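Local coordinates for citrate lyase, subunit 1 (Methanosaeta concilii, PDB 6HXI), which probably acts as one subunit of an ATP citrate lyase, which converts citrate and coenzyme A to acetyl-CoA and oxaloacetate at the expense of ATP, at residues F352-Q363 with G385-L396. Sequence-based numbering, arbitrary orientation.
Sequences FKGVVMALEEYQ and GLKLMRDLGKRL
Two neighbouring helices on one side of the parallel sheet in the citrate-binding, succinyl-CoA-synthetase-like region pack here by reciprocal knobs-into-holes, Val356 and Met389 each sitting among four residues of the facing helix. The axes of 352-361 and 385-396 run nearly parallel, 14° apart and 9.4 Å at closest approach. Val356 sits among Leu388, Met389, Leu392 and Arg395; its CG2, anti to the carbonyl carbon, lies 3.7 Å from Met389 SD, while CG1 lies against the methyls of Leu392. Met389 in turn sits among Phe352, Val355, Val356 and Leu359. Bends at chi2 and chi3 fold its chain so that CG touches Phe352 CD2 and CE meets Leu359 CD1. Met389 SD makes an oblique Met-aromatic contact, 4.9 Å from the centroid of the Phe352 ring, and Gly385 O lies at that ring's edge. On the exposed flank, Arg395 NH1 gives a weak, bent hydrogen bond to Glu360 OE2 (2.8 Å) within a salt bridge, the two planar groups turned 76° apart, and Leu392 CD1 lies above one guanidinium face, offset toward its rim. Farther along, Gln363 extends beside Leu396, its CG 3.8 Å from Leu396 CD1, which also abuts Leu359 O. A glycine here, removing the CB and CG that line Leu396 CD1, would probably open a gap beside that methyl. Beneath this interface lies the sheet: Phe352 and Met389 both meet Val375 of strand 371-376, Leu359 rests on Ile373, and Met389 also reaches Ile400 and Val402 of strand 400-403, while Val355 and Ala358 pack against Thr318 of helix 311-325.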
loop_
_atom_site.group_PDB
_atom_site.type_symbol
_atom_site.label_atom_id
_atom_site.label_comp_id
_atom_site.label_asym_id
_atom_site.label_seq_id
_atom_site.Cartn_x
_atom_site.Cartn_y
_atom_site.Cartn_z
ATOM N N PHE C 352 42.628 5.777 -20.215
ATOM C CA PHE C 352 43.591 4.674 -20.289
ATOM C C PHE C 352 42.922 3.313 -20.165
ATOM O O PHE C 352 43.480 2.355 -20.677
ATOM C CB PHE C 352 44.762 4.838 -19.308
ATOM C CG PHE C 352 45.844 5.799 -19.762
ATOM C CD1 PHE C 352 45.639 6.654 -20.845
ATOM C CD2 PHE C 352 47.064 5.855 -19.103
ATOM C CE1 PHE C 352 46.628 7.539 -21.258
ATOM C CE2 PHE C 352 48.056 6.740 -19.520
ATOM C CZ PHE C 352 47.834 7.570 -20.601
ATOM N N LYS C 353 41.706 3.227 -19.588
ATOM C CA LYS C 353 40.961 1.967 -19.555
ATOM C C LYS C 353 40.588 1.564 -20.989
ATOM O O LYS C 353 40.673 0.386 -21.312
ATOM C CB LYS C 353 39.705 2.050 -18.666
ATOM C CG LYS C 353 38.888 0.762 -18.655
ATOM C CD LYS C 353 38.019 0.618 -17.432
ATOM C CE LYS C 353 37.654 -0.831 -17.190
ATOM N NZ LYS C 353 36.506 -1.275 -18.022
ATOM N N GLY C 354 40.221 2.554 -21.824
ATOM C CA GLY C 354 39.900 2.373 -23.241
ATOM C C GLY C 354 41.124 1.970 -24.057
ATOM O O GLY C 354 41.048 1.072 -24.903
ATOM N N VAL C 355 42.272 2.622 -23.772
ATOM C CA VAL C 355 43.585 2.372 -24.396
ATOM C C VAL C 355 44.049 0.934 -24.053
ATOM O O VAL C 355 44.463 0.201 -24.949
ATOM C CB VAL C 355 44.635 3.451 -23.983
ATOM C CG1 VAL C 355 46.039 3.096 -24.487
ATOM C CG2 VAL C 355 44.218 4.852 -24.445
ATOM N N VAL C 356 43.969 0.542 -22.766
ATOM C CA VAL C 356 44.340 -0.796 -22.282
ATOM C C VAL C 356 43.481 -1.867 -22.971
ATOM O O VAL C 356 44.040 -2.841 -23.459
ATOM C CB VAL C 356 44.349 -0.899 -20.719
ATOM C CG1 VAL C 356 44.383 -2.349 -20.231
ATOM C CG2 VAL C 356 45.524 -0.120 -20.128
ATOM N N MET C 357 42.146 -1.654 -23.066
ATOM C CA MET C 357 41.201 -2.578 -23.723
ATOM C C MET C 357 41.541 -2.856 -25.194
ATOM O O MET C 357 41.449 -4.007 -25.640
ATOM C CB MET C 357 39.765 -2.074 -23.600
ATOM C CG MET C 357 39.176 -2.331 -22.244
ATOM S SD MET C 357 37.555 -1.592 -22.027
ATOM C CE MET C 357 36.772 -2.930 -21.069
ATOM N N ALA C 358 41.948 -1.800 -25.935
ATOM C CA ALA C 358 42.340 -1.928 -27.334
ATOM C C ALA C 358 43.667 -2.670 -27.451
ATOM O O ALA C 358 43.753 -3.590 -28.266
ATOM C CB ALA C 358 42.430 -0.569 -27.989
ATOM N N LEU C 359 44.671 -2.325 -26.595
ATOM C CA LEU C 359 45.991 -2.970 -26.574
ATOM C C LEU C 359 45.894 -4.463 -26.273
ATOM O O LEU C 359 46.615 -5.247 -26.895
ATOM C CB LEU C 359 46.965 -2.277 -25.610
ATOM C CG LEU C 359 47.462 -0.883 -26.010
ATOM C CD1 LEU C 359 48.086 -0.175 -24.830
ATOM C CD2 LEU C 359 48.452 -0.942 -27.154
ATOM N N GLU C 360 44.967 -4.853 -25.361
ATOM C CA GLU C 360 44.672 -6.247 -24.999
ATOM C C GLU C 360 44.181 -7.009 -26.229
ATOM O O GLU C 360 44.603 -8.146 -26.448
ATOM C CB GLU C 360 43.595 -6.311 -23.905
ATOM C CG GLU C 360 44.138 -6.296 -22.485
ATOM C CD GLU C 360 43.090 -6.207 -21.388
ATOM O OE1 GLU C 360 42.380 -5.176 -21.315
ATOM O OE2 GLU C 360 43.019 -7.149 -20.566
ATOM N N GLU C 361 43.292 -6.377 -27.028
ATOM C CA GLU C 361 42.717 -6.960 -28.240
ATOM C C GLU C 361 43.710 -7.117 -29.377
ATOM O O GLU C 361 43.592 -8.065 -30.156
ATOM C CB GLU C 361 41.483 -6.173 -28.700
ATOM C CG GLU C 361 40.197 -6.825 -28.226
ATOM C CD GLU C 361 38.920 -6.126 -28.641
ATOM O OE1 GLU C 361 38.699 -5.959 -29.863
ATOM O OE2 GLU C 361 38.120 -5.778 -27.741
ATOM N N TYR C 362 44.675 -6.187 -29.480
ATOM C CA TYR C 362 45.713 -6.184 -30.512
ATOM C C TYR C 362 47.017 -6.887 -30.084
ATOM O O TYR C 362 48.004 -6.787 -30.806
ATOM C CB TYR C 362 45.976 -4.748 -31.009
ATOM C CG TYR C 362 45.051 -4.349 -32.134
ATOM C CD1 TYR C 362 43.774 -3.861 -31.874
ATOM C CD2 TYR C 362 45.435 -4.493 -33.464
ATOM C CE1 TYR C 362 42.904 -3.523 -32.910
ATOM C CE2 TYR C 362 44.573 -4.159 -34.508
ATOM C CZ TYR C 362 43.308 -3.678 -34.225
ATOM O OH TYR C 362 42.454 -3.350 -35.247
ATOM N N GLN C 363 46.995 -7.637 -28.951
ATOM C CA GLN C 363 48.106 -8.398 -28.347
ATOM C C GLN C 363 48.960 -9.204 -29.344
ATOM O O GLN C 363 50.187 -9.079 -29.309
ATOM C CB GLN C 363 47.580 -9.319 -27.228
ATOM C CG GLN C 363 48.648 -10.126 -26.493
ATOM C CD GLN C 363 48.045 -11.106 -25.516
ATOM O OE1 GLN C 363 48.138 -10.933 -24.299
ATOM N NE2 GLN C 363 47.429 -12.171 -26.025
ATOM N N GLY C 385 45.521 5.116 -13.794
ATOM C CA GLY C 385 45.748 4.928 -15.224
ATOM C C GLY C 385 47.115 4.321 -15.536
ATOM O O GLY C 385 47.214 3.382 -16.334
ATOM N N LEU C 386 48.175 4.844 -14.907
ATOM C CA LEU C 386 49.534 4.329 -15.100
ATOM C C LEU C 386 49.655 2.907 -14.509
ATOM O O LEU C 386 50.422 2.105 -15.038
ATOM C CB LEU C 386 50.616 5.254 -14.492
ATOM C CG LEU C 386 50.705 6.737 -14.906
ATOM C CD1 LEU C 386 51.907 7.388 -14.243
ATOM C CD2 LEU C 386 50.822 6.924 -16.412
ATOM N N LYS C 387 48.887 2.591 -13.434
ATOM C CA LYS C 387 48.849 1.254 -12.813
ATOM C C LYS C 387 48.315 0.219 -13.823
ATOM O O LYS C 387 48.884 -0.865 -13.927
ATOM C CB LYS C 387 47.977 1.244 -11.543
ATOM C CG LYS C 387 48.311 0.098 -10.579
ATOM C CD LYS C 387 47.115 -0.330 -9.714
ATOM C CE LYS C 387 46.830 0.588 -8.539
ATOM N NZ LYS C 387 45.410 0.504 -8.102
ATOM N N LEU C 388 47.235 0.567 -14.568
ATOM C CA LEU C 388 46.620 -0.259 -15.616
ATOM C C LEU C 388 47.631 -0.579 -16.722
ATOM O O LEU C 388 47.695 -1.719 -17.166
ATOM C CB LEU C 388 45.421 0.481 -16.258
ATOM C CG LEU C 388 44.139 0.635 -15.445
ATOM C CD1 LEU C 388 43.239 1.711 -16.069
ATOM C CD2 LEU C 388 43.402 -0.681 -15.336
ATOM N N MET C 389 48.399 0.443 -17.172
ATOM C CA MET C 389 49.431 0.345 -18.218
ATOM C C MET C 389 50.621 -0.501 -17.761
ATOM O O MET C 389 51.186 -1.220 -18.574
ATOM C CB MET C 389 49.947 1.740 -18.640
ATOM C CG MET C 389 48.927 2.635 -19.343
ATOM S SD MET C 389 48.314 2.099 -20.968
ATOM C CE MET C 389 49.814 1.675 -21.816
ATOM N N ARG C 390 51.022 -0.383 -16.478
ATOM C CA ARG C 390 52.135 -1.135 -15.895
ATOM C C ARG C 390 51.776 -2.611 -15.768
ATOM O O ARG C 390 52.610 -3.463 -16.087
ATOM C CB ARG C 390 52.559 -0.561 -14.529
ATOM C CG ARG C 390 53.391 0.695 -14.641
ATOM C CD ARG C 390 53.901 1.143 -13.294
ATOM N NE ARG C 390 54.156 2.586 -13.259
ATOM C CZ ARG C 390 53.365 3.469 -12.658
ATOM N NH1 ARG C 390 52.264 3.068 -12.037
ATOM N NH2 ARG C 390 53.675 4.760 -12.667
ATOM N N ASP C 391 50.527 -2.907 -15.322
ATOM C CA ASP C 391 49.991 -4.264 -15.165
ATOM C C ASP C 391 49.840 -4.942 -16.526
ATOM O O ASP C 391 50.012 -6.153 -16.622
ATOM C CB ASP C 391 48.637 -4.243 -14.433
ATOM C CG ASP C 391 48.648 -3.732 -12.997
ATOM O OD1 ASP C 391 49.742 -3.393 -12.487
ATOM O OD2 ASP C 391 47.564 -3.634 -12.398
ATOM N N LEU C 392 49.521 -4.148 -17.568
ATOM C CA LEU C 392 49.353 -4.583 -18.954
ATOM C C LEU C 392 50.691 -5.000 -19.556
ATOM O O LEU C 392 50.785 -6.100 -20.099
ATOM C CB LEU C 392 48.679 -3.472 -19.792
ATOM C CG LEU C 392 48.359 -3.781 -21.262
ATOM C CD1 LEU C 392 47.303 -4.856 -21.380
ATOM C CD2 LEU C 392 47.911 -2.527 -21.993
ATOM N N GLY C 393 51.710 -4.145 -19.415
ATOM C CA GLY C 393 53.071 -4.394 -19.895
ATOM C C GLY C 393 53.732 -5.643 -19.337
ATOM O O GLY C 393 54.594 -6.231 -19.988
ATOM N N LYS C 394 53.332 -6.062 -18.130
ATOM C CA LYS C 394 53.854 -7.268 -17.487
ATOM C C LYS C 394 53.165 -8.562 -18.002
ATOM O O LYS C 394 53.632 -9.663 -17.690
ATOM C CB LYS C 394 53.742 -7.157 -15.951
ATOM C CG LYS C 394 54.651 -6.100 -15.329
ATOM C CD LYS C 394 54.412 -5.955 -13.825
ATOM C CE LYS C 394 54.421 -4.510 -13.360
ATOM N NZ LYS C 394 55.787 -3.913 -13.358
ATOM N N ARG C 395 52.073 -8.440 -18.788
ATOM C CA ARG C 395 51.353 -9.619 -19.284
ATOM C C ARG C 395 51.184 -9.686 -20.825
ATOM O O ARG C 395 50.987 -10.777 -21.359
ATOM C CB ARG C 395 49.987 -9.764 -18.573
ATOM C CG ARG C 395 48.953 -8.696 -18.921
ATOM C CD ARG C 395 47.639 -8.948 -18.214
ATOM N NE ARG C 395 46.553 -8.160 -18.800
ATOM C CZ ARG C 395 46.189 -6.950 -18.388
ATOM N NH1 ARG C 395 45.196 -6.311 -18.986
ATOM N NH2 ARG C 395 46.814 -6.370 -17.370
ATOM N N LEU C 396 51.243 -8.531 -21.516
ATOM C CA LEU C 396 51.048 -8.395 -22.964
ATOM C C LEU C 396 52.159 -9.007 -23.816
ATOM O O LEU C 396 51.870 -9.534 -24.893
ATOM C CB LEU C 396 50.829 -6.912 -23.345
ATOM C CG LEU C 396 49.875 -6.610 -24.516
ATOM C CD1 LEU C 396 48.447 -7.072 -24.226
ATOM C CD2 LEU C 396 49.824 -5.139 -24.793
#